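Local structure of muramidase (Trichobolus zukalii, 6ZMV) at residues G4-H9 and D189-N194; R25-K30 and A52-G57; A62-S67 and S103-S108. The protein hydrolyses the beta-1,4 bonds between N-acetylmuramic acid and N-acetylglucosamine in bacterial peptidoglycan, as a fungal muramidase (lysozyme) of glycoside hydrolase family 25. All blocks are in the same frame, centred on the assembly; numbering follows the deposited sequence.

Interaction 1: residues G4-H9 and D189-N194; sequences GFDISH and DSDSFN
The antiparallel pairing of G4, F5 and D6 with D191, S190 and D189 closes the barrel of the family 25 glycoside hydrolase fold, a variant of the TIM barrel, by joining strand 2-7 to strand 189-193. G4 and D191 form one hydrogen-bonded pair, with G4 N to D191 O and D191 N to G4 O both 2.9 Å. D6 and D189 form the next, while F5 and S190 between them are a non-hydrogen-bonded pair; there F5 CA lies 3.1 Å from D189 O. The F5 ring leaves by the opposite face from D6 and stacks on Y184. On the D6 face three carboxylates crowd together. With D6 CG set between its backbone N and carbonyl carbon (chi1 63°), the carboxylate spans the gap between D189 and D191. D6 OD1 comes within 2.6 Å of D189 OD2, the two carboxylate planes 49° apart, and D6 OD2 is 2.6 Å from D191 OD2, the side chains crossing at about a right angle. D191 OD2 also sits 3.0 Å from F5 C. Q179 on strand 177-181 donates through NE2 to D6 OD2, fixing that branch from a third strand. An alanine in place of D6 would probably leave Q179 NE2 without this acceptor and open a gap between the D189 and D191 carboxylates. D6 OD1 and S8 OG both bind one glycerol, probably from crystallisation, so this cluster of acid oxygens borders a pocket able to hold a polyhydroxy compound, consistent with a sugar-binding site.

Interaction 2: residues R25-K30 and A52-G57; sequences RFVIIK and AGLIRG
The F26 ring turns away from I55, and neither its faces nor its edge presses on residues 52-57: only F26 CB makes the side-chain contact, 4.1 Å from I55 CB, while both residues reach L200 of helix 197-205. Two flat guanidinium groups also lie off the contact, R25 in a cation-pi pair with Y20 and R56 bonded through NE to T50 OG1. The pairing itself belongs to a beta-alpha-beta crossover of the barrel, in which strands 26-33 and 55-61 run side by side in parallel, linked through helix 42-51. V27 N bonds to I55 O at 2.9 Å, and V27 O accepts from G57 N. Toward the helix, V27 CG1, placed between its backbone N and carbonyl carbon (chi1 60°), meets R56 CB at 3.9 Å and L54 CD1 at 4.1 Å. The other methyl, L54 CD2, rests 3.7 Å from R25 C. G53, with positive phi, ends helix 42-51 in a Schellman motif and turns the chain into the strand. One water fastens that turn to R25, donating to R25 O at 2.8 Å and to G53 O at 2.7 Å.

Interaction 3: residues A62-S67 and S103-S108; sequences ARPASS and SCHGLS
P64 lies over one face of the H105 imidazole in a CH-pi contact, its CD 3.7 Å from the ring centroid and 18° off the normal, displaced toward the rim beside ND1. At the CB corner of the same proline ring, P64 CB touches L107 CD2 at 3.8 Å. The backbone carbonyl of H105 adds a third point, with A65 CB 3.6 Å from H105 O. No hydrogen bond crosses between the segments, so the fit rests on apolar contacts and the CH-pi contact. Near the imidazole, R63 NH1 approaches H105 CE1 to 4.0 Å, the guanidinium and ring planes 61° apart. What aims the ring is a type I' turn from C104 to L107, closed by L107 N to C104 O. H105 takes positive phi (63°) within it, its CG anti to the carbonyl carbon, and H105 NE2 is tied to E97 O. R63 NH2 forms a salt bridge with E33, which helps to fix the guanidinium beside the ring. C104 is secured by a disulfide to C143 of helix 137-144. Both segments belong to the loops that follow barrel strands 55-61 and 93-95, at the strand ends where TIM-barrel enzymes carry their active sites. S108 caps helix 109-127 through OG to A111 N, and W115 of that helix packs against A62, P64 and L107.

Interactions 1 and 2 share the barrel wall: strands 2-7 and 26-33 are neighbours, and F5 O and I7 O accept probable hydrogen bonds from I28 N and K30 N. Both are buried and built on backbone bonding, yet interaction 1 brings acidic side chains together at the closing seam, whereas interaction 2 packs mostly aliphatic groups. Interaction 3 is different in kind, a partly buried meeting of two loops held by apolar and CH-pi contacts, on the opposite side of the chain's centre, its own centre about 24 Å from that of interaction 1 and about 28 Å from that of interaction 2. In sequence, interactions 2 and 3 follow one another, both enclosed by the long loop that interaction 1 closes.

Interaction 1: residues G4-H9 and D189-N194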
loop_
_atom_site.group_PDB
_atom_site.type_symbol
_atom_site.label_atom_id
_atom_site.label_comp_id
_atom_site.label_asym_id
_atom_site.label_seq_id
_atom_site.Cartn_x
_atom_site.Cartn_y
_atom_site.Cartn_z
ATOM N N GLY A 4 -8.531 6.799 7.180
ATOM C CA GLY A 4 -7.612 5.777 7.641
ATOM C C GLY A 4 -6.236 6.343 7.758
ATOM O O GLY A 4 -6.032 7.588 7.763
ATOM N N PHE A 5 -5.238 5.487 7.912
ATOM C CA PHE A 5 -3.871 5.928 8.156
ATOM C C PHE A 5 -2.922 4.793 7.825
ATOM O O PHE A 5 -3.359 3.661 7.545
ATOM C CB PHE A 5 -3.696 6.436 9.590
ATOM C CG PHE A 5 -3.895 5.455 10.721
ATOM C CD1 PHE A 5 -5.153 4.883 10.993
ATOM C CD2 PHE A 5 -2.850 5.208 11.625
ATOM C CE1 PHE A 5 -5.304 4.071 12.097
ATOM C CE2 PHE A 5 -3.033 4.395 12.723
ATOM C CZ PHE A 5 -4.248 3.845 12.964
ATOM N N ASP A 6 -1.639 5.101 7.832
ATOM C CA ASP A 6 -0.642 4.055 7.602
ATOM C C ASP A 6 0.538 4.261 8.580
ATOM O O ASP A 6 0.893 5.435 8.909
ATOM C CB ASP A 6 -0.244 3.958 6.139
ATOM C CG ASP A 6 0.413 5.161 5.601
ATOM O OD1 ASP A 6 1.669 5.337 5.816
ATOM O OD2 ASP A 6 -0.298 5.963 4.963
ATOM N N ILE A 7 1.112 3.160 9.025
ATOM C CA ILE A 7 2.114 3.133 10.118
ATOM C C ILE A 7 3.145 2.055 9.840
ATOM O O ILE A 7 2.987 1.181 8.968
ATOM C CB ILE A 7 1.427 2.866 11.479
ATOM C CG1 ILE A 7 0.575 1.588 11.496
ATOM C CG2 ILE A 7 0.604 4.083 11.893
ATOM C CD1 ILE A 7 -0.102 1.274 12.817
ATOM N N SER A 8 4.198 2.114 10.627
ATOM C CA SER A 8 5.369 1.233 10.540
ATOM C C SER A 8 6.051 1.213 11.910
ATOM O O SER A 8 5.553 1.767 12.870
ATOM C CB SER A 8 6.302 1.716 9.470
ATOM O OG SER A 8 6.962 2.907 9.873
ATOM N N HIS A 9 7.245 0.661 11.939
ATOM C CA HIS A 9 8.040 0.694 13.158
ATOM C C HIS A 9 8.409 2.110 13.558
ATOM O O HIS A 9 8.795 2.296 14.706
ATOM C CB HIS A 9 9.322 -0.123 12.938
ATOM C CG HIS A 9 10.301 0.508 12.080
ATOM N ND1 HIS A 9 10.269 0.443 10.710
ATOM C CD2 HIS A 9 11.357 1.244 12.437
ATOM C CE1 HIS A 9 11.354 1.074 10.250
ATOM N NE2 HIS A 9 11.978 1.603 11.292
ATOM N N ASP A 189 0.955 8.364 8.579
ATOM C CA ASP A 189 0.430 9.195 7.474
ATOM C C ASP A 189 -1.077 9.088 7.434
ATOM O O ASP A 189 -1.637 8.045 7.801
ATOM C CB ASP A 189 1.018 8.744 6.145
ATOM C CG ASP A 189 2.528 8.643 6.160
ATOM O OD1 ASP A 189 3.167 9.599 6.576
ATOM O OD2 ASP A 189 3.068 7.490 5.870
ATOM N N SER A 190 -1.730 10.135 6.953
ATOM C CA SER A 190 -3.203 10.177 6.854
ATOM C C SER A 190 -3.631 9.655 5.496
ATOM O O SER A 190 -3.103 10.106 4.450
ATOM C CB SER A 190 -3.697 11.584 7.000
ATOM O OG SER A 190 -3.355 12.133 8.277
ATOM N N ASP A 191 -4.665 8.834 5.483
ATOM C CA ASP A 191 -5.240 8.275 4.258
ATOM C C ASP A 191 -6.759 8.498 4.214
ATOM O O ASP A 191 -7.404 8.595 5.231
ATOM C CB ASP A 191 -4.925 6.789 4.127
ATOM C CG ASP A 191 -3.439 6.505 4.047
ATOM O OD1 ASP A 191 -2.836 6.821 3.013
ATOM O OD2 ASP A 191 -2.874 5.988 5.038
ATOM N N SER A 192 -7.284 8.522 2.995
ATOM C CA SER A 192 -8.737 8.610 2.769
ATOM C C SER A 192 -9.149 7.654 1.648
ATOM O O SER A 192 -8.592 7.742 0.531
ATOM C CB SER A 192 -9.113 10.033 2.386
ATOM O OG SER A 192 -10.519 10.177 2.254
ATOM N N PHE A 193 -10.060 6.765 1.960
ATOM C CA PHE A 193 -10.593 5.862 0.946
ATOM C C PHE A 193 -11.673 6.576 0.136
ATOM O O PHE A 193 -12.499 7.290 0.692
ATOM C CB PHE A 193 -11.146 4.626 1.629
ATOM C CG PHE A 193 -11.970 3.743 0.736
ATOM C CD1 PHE A 193 -11.349 2.856 -0.129
ATOM C CD2 PHE A 193 -13.354 3.863 0.708
ATOM C CE1 PHE A 193 -12.078 2.076 -1.000
ATOM C CE2 PHE A 193 -14.091 3.109 -0.200
ATOM C CZ PHE A 193 -13.452 2.202 -1.012
ATOM N N ASN A 194 -11.645 6.316 -1.158
ATOM C CA ASN A 194 -12.560 6.946 -2.145
ATOM C C ASN A 194 -13.914 6.229 -2.208
ATOM O O ASN A 194 -14.136 5.336 -3.019
ATOM C CB ASN A 194 -11.833 6.936 -3.470
ATOM C CG ASN A 194 -12.513 7.723 -4.566
ATOM O OD1 ASN A 194 -13.693 8.012 -4.438
ATOM N ND2 ASN A 194 -11.854 8.022 -5.663
#

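Interaction 2: residues R25-K30 and A52-G57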
loop_
_atom_site.group_PDB
_atom_site.type_symbol
_atom_site.label_atom_id
_atom_site.label_comp_id
_atom_site.label_asym_id
_atom_site.label_seq_id
_atom_site.Cartn_x
_atom_site.Cartn_y
_atom_site.Cartn_z
ATOM N N ARG A 25 -11.211 3.990 9.961
ATOM C CA ARG A 25 -11.785 2.683 9.684
ATOM C C ARG A 25 -10.789 1.691 9.088
ATOM O O ARG A 25 -11.158 0.514 8.981
ATOM C CB ARG A 25 -13.082 2.800 8.887
ATOM C CG ARG A 25 -14.169 3.520 9.659
ATOM C CD ARG A 25 -14.777 2.707 10.768
ATOM N NE ARG A 25 -15.814 3.353 11.546
ATOM C CZ ARG A 25 -15.591 4.064 12.627
ATOM N NH1 ARG A 25 -16.589 4.587 13.338
ATOM N NH2 ARG A 25 -14.369 4.319 13.008
ATOM N N PHE A 26 -9.624 2.147 8.636
ATOM C CA PHE A 26 -8.636 1.212 8.102
ATOM C C PHE A 26 -7.249 1.709 8.434
ATOM O O PHE A 26 -7.026 2.913 8.691
ATOM C CB PHE A 26 -8.809 0.991 6.581
ATOM C CG PHE A 26 -8.468 2.205 5.744
ATOM C CD1 PHE A 26 -9.391 3.183 5.533
ATOM C CD2 PHE A 26 -7.208 2.401 5.173
ATOM C CE1 PHE A 26 -9.108 4.315 4.781
ATOM C CE2 PHE A 26 -6.881 3.549 4.473
ATOM C CZ PHE A 26 -7.858 4.498 4.242
ATOM N N VAL A 27 -6.315 0.771 8.420
ATOM C CA VAL A 27 -4.880 1.088 8.587
ATOM C C VAL A 27 -4.076 0.165 7.704
ATOM O O VAL A 27 -4.408 -1.010 7.570
ATOM C CB VAL A 27 -4.456 1.002 10.074
ATOM C CG1 VAL A 27 -4.686 -0.398 10.634
ATOM C CG2 VAL A 27 -3.047 1.506 10.264
ATOM N N ILE A 28 -3.047 0.748 7.117
ATOM C CA ILE A 28 -2.103 -0.010 6.271
ATOM C C ILE A 28 -0.768 -0.011 7.019
ATOM O O ILE A 28 -0.332 1.012 7.496
ATOM C CB ILE A 28 -1.966 0.575 4.843
ATOM C CG1 ILE A 28 -3.285 1.032 4.275
ATOM C CG2 ILE A 28 -1.259 -0.398 3.937
ATOM C CD1 ILE A 28 -3.236 1.710 2.930
ATOM N N ILE A 29 -0.201 -1.202 7.185
ATOM C CA ILE A 29 0.904 -1.466 8.134
ATOM C C ILE A 29 2.142 -2.018 7.446
ATOM O O ILE A 29 2.028 -3.008 6.706
ATOM C CB ILE A 29 0.412 -2.451 9.210
ATOM C CG1 ILE A 29 -0.824 -1.957 9.927
ATOM C CG2 ILE A 29 1.540 -2.758 10.164
ATOM C CD1 ILE A 29 -1.520 -3.039 10.663
ATOM N N LYS A 30 3.288 -1.371 7.653
ATOM C CA LYS A 30 4.486 -1.891 6.972
ATOM C C LYS A 30 4.752 -3.315 7.453
ATOM O O LYS A 30 4.885 -3.562 8.650
ATOM C CB LYS A 30 5.712 -1.054 7.287
ATOM C CG LYS A 30 6.918 -1.445 6.466
ATOM C CD LYS A 30 8.082 -0.465 6.608
ATOM C CE LYS A 30 9.220 -0.795 5.673
ATOM N NZ LYS A 30 10.255 0.231 5.732
ATOM N N ALA A 52 -9.258 -3.571 17.599
ATOM C CA ALA A 52 -9.905 -2.247 17.636
ATOM C C ALA A 52 -10.996 -2.132 16.588
ATOM O O ALA A 52 -11.656 -1.071 16.562
ATOM C CB ALA A 52 -8.886 -1.140 17.447
ATOM N N GLY A 53 -11.138 -3.103 15.693
ATOM C CA GLY A 53 -12.165 -3.092 14.651
ATOM C C GLY A 53 -11.737 -2.330 13.418
ATOM O O GLY A 53 -12.603 -2.016 12.557
ATOM N N LEU A 54 -10.455 -2.085 13.228
ATOM C CA LEU A 54 -9.954 -1.493 11.957
ATOM C C LEU A 54 -9.805 -2.552 10.898
ATOM O O LEU A 54 -9.273 -3.654 11.168
ATOM C CB LEU A 54 -8.614 -0.815 12.204
ATOM C CG LEU A 54 -8.629 0.380 13.130
ATOM C CD1 LEU A 54 -7.221 0.713 13.593
ATOM C CD2 LEU A 54 -9.350 1.576 12.527
ATOM N N ILE A 55 -10.208 -2.231 9.685
ATOM C CA ILE A 55 -9.843 -3.051 8.518
ATOM C C ILE A 55 -8.350 -2.809 8.323
ATOM O O ILE A 55 -7.884 -1.694 8.605
ATOM C CB ILE A 55 -10.660 -2.565 7.307
ATOM C CG1 ILE A 55 -12.134 -2.903 7.550
ATOM C CG2 ILE A 55 -10.161 -3.080 5.973
ATOM C CD1 ILE A 55 -13.166 -2.251 6.633
ATOM N N ARG A 56 -7.577 -3.793 7.874
ATOM C CA ARG A 56 -6.109 -3.601 7.879
ATOM C C ARG A 56 -5.474 -4.465 6.796
ATOM O O ARG A 56 -6.033 -5.493 6.383
ATOM C CB ARG A 56 -5.454 -3.900 9.227
ATOM C CG ARG A 56 -5.506 -5.325 9.705
ATOM C CD ARG A 56 -6.815 -5.826 10.211
ATOM N NE ARG A 56 -6.741 -7.170 10.723
ATOM C CZ ARG A 56 -6.801 -8.301 10.015
ATOM N NH1 ARG A 56 -6.994 -8.283 8.708
ATOM N NH2 ARG A 56 -6.710 -9.464 10.647
ATOM N N GLY A 57 -4.349 -3.981 6.318
ATOM C CA GLY A 57 -3.497 -4.755 5.433
ATOM C C GLY A 57 -2.063 -4.390 5.639
ATOM O O GLY A 57 -1.763 -3.448 6.380
HETATM O O HOH W 1 -13.322 -0.468 10.422
#

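Interaction 3: residues A62-S67 and S103-S108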
loop_
_atom_site.group_PDB
_atom_site.type_symbol
_atom_site.label_atom_id
_atom_site.label_comp_id
_atom_site.label_asym_id
_atom_site.label_seq_id
_atom_site.Cartn_x
_atom_site.Cartn_y
_atom_site.Cartn_z
ATOM N N ALA A 62 9.262 -1.524 -1.722
ATOM C CA ALA A 62 9.981 -2.140 -2.848
ATOM C C ALA A 62 11.423 -1.650 -2.852
ATOM O O ALA A 62 11.719 -0.451 -2.737
ATOM C CB ALA A 62 9.339 -1.765 -4.171
ATOM N N ARG A 63 12.329 -2.577 -3.169
ATOM C CA ARG A 63 13.741 -2.241 -3.484
ATOM C C ARG A 63 14.112 -2.906 -4.789
ATOM O O ARG A 63 14.649 -4.005 -4.812
ATOM C CB ARG A 63 14.626 -2.659 -2.319
ATOM C CG ARG A 63 14.418 -1.901 -1.007
ATOM C CD ARG A 63 15.056 -0.525 -1.056
ATOM N NE ARG A 63 14.991 0.275 0.115
ATOM C CZ ARG A 63 15.168 1.588 0.182
ATOM N NH1 ARG A 63 15.462 2.336 -0.889
ATOM N NH2 ARG A 63 15.044 2.118 1.384
ATOM N N PRO A 64 13.671 -2.348 -5.922
ATOM C CA PRO A 64 13.811 -3.087 -7.179
ATOM C C PRO A 64 15.241 -3.404 -7.612
ATOM O O PRO A 64 15.384 -4.271 -8.432
ATOM C CB PRO A 64 13.086 -2.169 -8.190
ATOM C CG PRO A 64 12.101 -1.416 -7.362
ATOM C CD PRO A 64 12.857 -1.110 -6.076
ATOM N N ALA A 65 16.245 -2.685 -7.121
ATOM C CA ALA A 65 17.634 -3.014 -7.490
ATOM C C ALA A 65 18.122 -4.238 -6.734
ATOM O O ALA A 65 19.163 -4.724 -7.132
ATOM C CB ALA A 65 18.519 -1.830 -7.200
ATOM N N SER A 66 17.431 -4.710 -5.702
ATOM C CA SER A 66 17.997 -5.692 -4.765
ATOM C C SER A 66 17.644 -7.139 -5.178
ATOM O O SER A 66 18.349 -8.077 -4.773
ATOM C CB SER A 66 17.493 -5.452 -3.383
ATOM O OG SER A 66 18.054 -4.284 -2.823
ATOM N N SER A 67 16.546 -7.357 -5.906
ATOM C CA SER A 67 16.078 -8.713 -6.257
ATOM C C SER A 67 14.976 -8.555 -7.300
ATOM O O SER A 67 14.541 -7.417 -7.603
ATOM C CB SER A 67 15.530 -9.473 -5.093
ATOM O OG SER A 67 14.156 -8.995 -4.868
ATOM N N SER A 103 16.053 8.280 -8.233
ATOM C CA SER A 103 14.586 8.247 -8.100
ATOM C C SER A 103 14.068 6.844 -8.434
ATOM O O SER A 103 13.201 6.315 -7.726
ATOM C CB SER A 103 13.938 9.271 -8.964
ATOM O OG SER A 103 14.335 10.567 -8.557
ATOM N N CYS A 104 14.557 6.296 -9.546
ATOM C CA CYS A 104 13.992 5.056 -10.095
ATOM C C CYS A 104 14.875 3.833 -9.801
ATOM O O CYS A 104 14.745 2.820 -10.495
ATOM C CB CYS A 104 13.745 5.293 -11.571
ATOM S SG CYS A 104 12.683 6.742 -11.898
ATOM N N HIS A 105 15.753 3.930 -8.804
ATOM C CA HIS A 105 16.527 2.776 -8.299
ATOM C C HIS A 105 17.465 2.187 -9.370
ATOM O O HIS A 105 17.911 1.045 -9.215
ATOM C CB HIS A 105 15.608 1.671 -7.762
ATOM C CG HIS A 105 14.720 2.149 -6.656
ATOM N ND1 HIS A 105 14.884 1.717 -5.360
ATOM C CD2 HIS A 105 13.596 2.920 -6.669
ATOM C CE1 HIS A 105 13.909 2.208 -4.624
ATOM N NE2 HIS A 105 13.154 3.007 -5.375
ATOM N N GLY A 106 17.804 2.973 -10.378
ATOM C CA GLY A 106 18.719 2.559 -11.434
ATOM C C GLY A 106 18.074 1.766 -12.537
ATOM O O GLY A 106 18.781 1.300 -13.441
ATOM N N LEU A 107 16.758 1.590 -12.499
ATOM C CA LEU A 107 16.054 0.815 -13.551
ATOM C C LEU A 107 15.576 1.754 -14.656
ATOM O O LEU A 107 14.999 2.815 -14.350
ATOM C CB LEU A 107 14.887 0.017 -12.984
ATOM C CG LEU A 107 15.175 -1.263 -12.190
ATOM C CD1 LEU A 107 15.941 -1.036 -10.932
ATOM C CD2 LEU A 107 13.945 -2.066 -11.887
ATOM N N SER A 108 15.590 1.265 -15.877
ATOM C CA SER A 108 14.877 1.908 -16.991
ATOM C C SER A 108 13.361 1.858 -16.745
ATOM O O SER A 108 12.876 1.082 -15.894
ATOM C CB SER A 108 15.206 1.281 -18.319
ATOM O OG SER A 108 14.621 -0.014 -18.413
#